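Local coordinates for La-related protein 7 homolog (Schizosaccharomyces pombe, PDB 6TZN) that binds the telomerase RNA ter1 and promotes its assembly with the catalytic subunit trt1 into the telomerase holoenzyme, at residues A[32-37]-A[79-84]. Residues are numbered along the deposited sequence; the frame is centred on the assembly and turned at random.
Sequences LSYVFS and QERKQN
Gln79 and Arg81 pack on Val35 and Tyr34 in a small mixed contact, part polar and part apolar. It joins the second half of helix 25-39 to the extended chain that leaves helix 66-78. Gln79 is the first residue to leave that helix. Its NE2 donates to the backbone O of Val35 at 3.3 Å, a fairly straight bond (164°). The acceptor lies close to the amide plane of Gln79. The other amide atom, OE1, takes two bonds from one guanidinium. Arg81 NE meets Gln79 OE1 at 2.9 Å in the carbonyl plane. Arg81 NH2 meets Gln79 OE1 at 2.7 Å from above that plane. This side-on grip fixes the turn of the Gln79 amide, with NE2 directed at the helix. The domain is the C-terminal xRRM of Pof8. Its RRM core has a four-stranded antiparallel sheet and the helix pair 25-39 and 66-78, with Val35 also touching Ala75 and Phe76. With an alanine at Gln79, the backbone O of Val35 would probably lose this donor, and Arg81 NE and NH2 their common acceptor. Val35 runs alongside both polar side chains, pointing the opposite way. Its CG1 lies 3.6 Å from Gln79 OE1, while CG2 meets Arg81 NE at 3.8 Å. With CG anti to the backbone N (chi1 -176°), the end of the Tyr34 side chain comes near the guanidinium. Arg81 NH1 comes to the ring edge, 3.7 Å from Tyr34 CE1. The two planes stand nearly perpendicular, 85° apart. NH1 also bonds to Arg90 O, and Arg38 makes a cation-pi contact with the Tyr34 ring.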
ATOM      1  N   LEU A  32       4.485   1.652  -4.642  1.00 16.22           N
ATOM      2  CA  LEU A  32       4.893   1.648  -3.240  1.00 18.26           C
ATOM      3  C   LEU A  32       6.375   1.965  -3.099  1.00 20.00           C
ATOM      4  O   LEU A  32       6.763   2.759  -2.242  1.00 21.24           O
ATOM      5  CB  LEU A  32       4.575   0.291  -2.620  1.00 21.67           C
ATOM      6  CG  LEU A  32       3.097  -0.033  -2.422  1.00 24.86           C
ATOM      7  CD1 LEU A  32       2.943  -1.461  -1.942  1.00 24.84           C
ATOM      8  CD2 LEU A  32       2.447   0.927  -1.436  1.00 25.99           C
ATOM      9  N   SER A  33       7.222   1.363  -3.937  1.00 20.81           N
ATOM     10  CA  SER A  33       8.656   1.628  -3.862  1.00 22.78           C
ATOM     11  C   SER A  33       8.972   3.083  -4.184  1.00 22.14           C
ATOM     12  O   SER A  33       9.815   3.705  -3.526  1.00 23.21           O
ATOM     13  CB  SER A  33       9.403   0.695  -4.809  1.00 27.62           C
ATOM     14  OG  SER A  33       9.102  -0.655  -4.506  1.00 33.33           O
ATOM     15  N   TYR A  34       8.312   3.637  -5.197  1.00 19.78           N
ATOM     16  CA  TYR A  34       8.534   5.024  -5.585  1.00 20.12           C
ATOM     17  C   TYR A  34       8.187   5.968  -4.441  1.00 18.09           C
ATOM     18  O   TYR A  34       8.969   6.863  -4.093  1.00 19.98           O
ATOM     19  CB  TYR A  34       7.686   5.322  -6.827  1.00 20.21           C
ATOM     20  CG  TYR A  34       7.894   6.698  -7.405  1.00 19.52           C
ATOM     21  CD1 TYR A  34       7.218   7.800  -6.891  1.00 18.96           C
ATOM     22  CD2 TYR A  34       8.775   6.897  -8.458  1.00 21.75           C
ATOM     23  CE1 TYR A  34       7.423   9.064  -7.411  1.00 20.09           C
ATOM     24  CE2 TYR A  34       8.977   8.154  -8.991  1.00 22.36           C
ATOM     25  CZ  TYR A  34       8.302   9.233  -8.460  1.00 20.09           C
ATOM     26  OH  TYR A  34       8.505  10.478  -8.995  1.00 22.49           O
ATOM     27  N   VAL A  35       7.017   5.772  -3.836  1.00 17.42           N
ATOM     28  CA  VAL A  35       6.575   6.629  -2.740  1.00 18.38           C
ATOM     29  C   VAL A  35       7.464   6.449  -1.511  1.00 19.58           C
ATOM     30  O   VAL A  35       7.888   7.432  -0.884  1.00 20.06           O
ATOM     31  CB  VAL A  35       5.090   6.341  -2.447  1.00 20.32           C
ATOM     32  CG1 VAL A  35       4.625   7.038  -1.188  1.00 23.84           C
ATOM     33  CG2 VAL A  35       4.231   6.761  -3.629  1.00 19.63           C
ATOM     34  N   PHE A  36       7.774   5.194  -1.170  1.00 21.20           N
ATOM     35  CA  PHE A  36       8.621   4.879  -0.022  1.00 25.31           C
ATOM     36  C   PHE A  36       9.955   5.603  -0.115  1.00 25.37           C
ATOM     37  O   PHE A  36      10.441   6.157   0.879  1.00 28.13           O
ATOM     38  CB  PHE A  36       8.844   3.359  -0.005  1.00 25.23           C
ATOM     39  CG  PHE A  36       9.324   2.788   1.311  1.00 24.21           C
ATOM     40  CD1 PHE A  36      10.655   2.900   1.686  1.00 25.44           C
ATOM     41  CD2 PHE A  36       8.461   2.076   2.135  1.00 28.09           C
ATOM     42  CE1 PHE A  36      11.109   2.343   2.875  1.00 26.65           C
ATOM     43  CE2 PHE A  36       8.905   1.519   3.317  1.00 25.74           C
ATOM     44  CZ  PHE A  36      10.231   1.657   3.692  1.00 28.05           C
ATOM     45  N   SER A  37      10.557   5.631  -1.307  1.00 27.19           N
ATOM     46  CA  SER A  37      11.874   6.238  -1.459  1.00 29.00           C
ATOM     47  C   SER A  37      11.854   7.746  -1.238  1.00 27.60           C
ATOM     48  O   SER A  37      12.887   8.316  -0.862  1.00 32.05           O
ATOM     49  CB  SER A  37      12.475   5.897  -2.824  1.00 36.60           C
ATOM     50  OG  SER A  37      11.820   6.590  -3.867  1.00 39.34           O
ATOM     51  N   GLN A  79       2.322  12.622   1.631  1.00 20.59           N
ATOM     52  CA  GLN A  79       2.394  12.844   0.189  1.00 20.68           C
ATOM     53  C   GLN A  79       1.008  12.657  -0.424  1.00 20.54           C
ATOM     54  O   GLN A  79       0.396  11.599  -0.263  1.00 26.18           O
ATOM     55  CB  GLN A  79       3.370  11.860  -0.458  1.00 20.31           C
ATOM     56  CG  GLN A  79       4.778  11.836   0.133  1.00 21.10           C
ATOM     57  CD  GLN A  79       5.634  10.746  -0.494  1.00 20.80           C
ATOM     58  OE1 GLN A  79       5.499  10.451  -1.680  1.00 22.13           O
ATOM     59  NE2 GLN A  79       6.513  10.141   0.297  1.00 20.53           N
ATOM     60  N   GLU A  80       0.530  13.679  -1.136  1.00 20.64           N
ATOM     61  CA  GLU A  80      -0.672  13.548  -1.955  1.00 23.32           C
ATOM     62  C   GLU A  80      -0.344  12.737  -3.197  1.00 23.36           C
ATOM     63  O   GLU A  80       0.475  13.150  -4.024  1.00 28.07           O
ATOM     64  CB  GLU A  80      -1.160  14.926  -2.399  1.00 27.16           C
ATOM     65  CG  GLU A  80      -1.815  15.745  -1.332  1.00 26.28           C
ATOM     66  CD  GLU A  80      -2.277  17.104  -1.837  1.00 29.46           C
ATOM     67  OE1 GLU A  80      -3.001  17.780  -1.087  1.00 30.84           O
ATOM     68  OE2 GLU A  80      -1.920  17.499  -2.974  1.00 28.57           O
ATOM     69  N   ARG A  81      -0.973  11.584  -3.335  1.00 17.99           N
ATOM     70  CA  ARG A  81      -0.754  10.764  -4.513  1.00 17.77           C
ATOM     71  C   ARG A  81      -2.101  10.269  -5.007  1.00 17.33           C
ATOM     72  O   ARG A  81      -2.978   9.935  -4.206  1.00 17.59           O
ATOM     73  CB  ARG A  81       0.163   9.566  -4.201  1.00 21.38           C
ATOM     74  CG  ARG A  81       1.511   9.920  -3.613  1.00 24.34           C
ATOM     75  CD  ARG A  81       2.583  10.005  -4.669  1.00 19.02           C
ATOM     76  NE  ARG A  81       3.848  10.479  -4.114  1.00 17.11           N
ATOM     77  CZ  ARG A  81       4.824  11.039  -4.821  1.00 16.70           C
ATOM     78  NH1 ARG A  81       4.713  11.204  -6.130  1.00 18.49           N
ATOM     79  NH2 ARG A  81       5.922  11.461  -4.201  1.00 18.70           N
ATOM     80  N   LYS A  82      -2.257  10.226  -6.328  1.00 17.88           N
ATOM     81  CA  LYS A  82      -3.451   9.678  -6.961  1.00 18.18           C
ATOM     82  C   LYS A  82      -3.004   8.953  -8.214  1.00 17.81           C
ATOM     83  O   LYS A  82      -2.291   9.529  -9.036  1.00 19.75           O
ATOM     84  CB  LYS A  82      -4.429  10.788  -7.359  1.00 22.98           C
ATOM     85  N   GLN A  83      -3.418   7.700  -8.360  1.00 20.34           N
ATOM     86  CA  GLN A  83      -3.069   6.948  -9.552  1.00 24.83           C
ATOM     87  C   GLN A  83      -3.946   7.420 -10.708  1.00 28.73           C
ATOM     88  O   GLN A  83      -5.174   7.333 -10.631  1.00 32.82           O
ATOM     89  CB  GLN A  83      -3.280   5.463  -9.287  1.00 28.27           C
ATOM     90  CG  GLN A  83      -2.096   4.651  -9.641  1.00 22.69           C
ATOM     91  CD  GLN A  83      -2.317   3.166  -9.469  1.00 18.52           C
ATOM     92  OE1 GLN A  83      -3.292   2.720  -8.846  1.00 18.72           O
ATOM     93  NE2 GLN A  83      -1.406   2.387 -10.022  1.00 17.18           N
ATOM     94  N   ASN A  84      -3.317   7.920 -11.772  1.00 25.18           N
ATOM     95  CA  ASN A  84      -4.027   8.499 -12.912  1.00 28.61           C
ATOM     96  C   ASN A  84      -4.370   7.490 -13.998  1.00 29.37           C
ATOM     97  O   ASN A  84      -5.156   7.807 -14.898  1.00 36.60           O
ATOM     98  CB  ASN A  84      -3.185   9.611 -13.530  1.00 32.33           C
ATOM     99  CG  ASN A  84      -2.943  10.738 -12.563  1.00 31.57           C
ATOM    100  OD1 ASN A  84      -3.872  11.474 -12.236  1.00 34.01           O
ATOM    101  ND2 ASN A  84      -1.700  10.873 -12.080  1.00 30.33           N
TER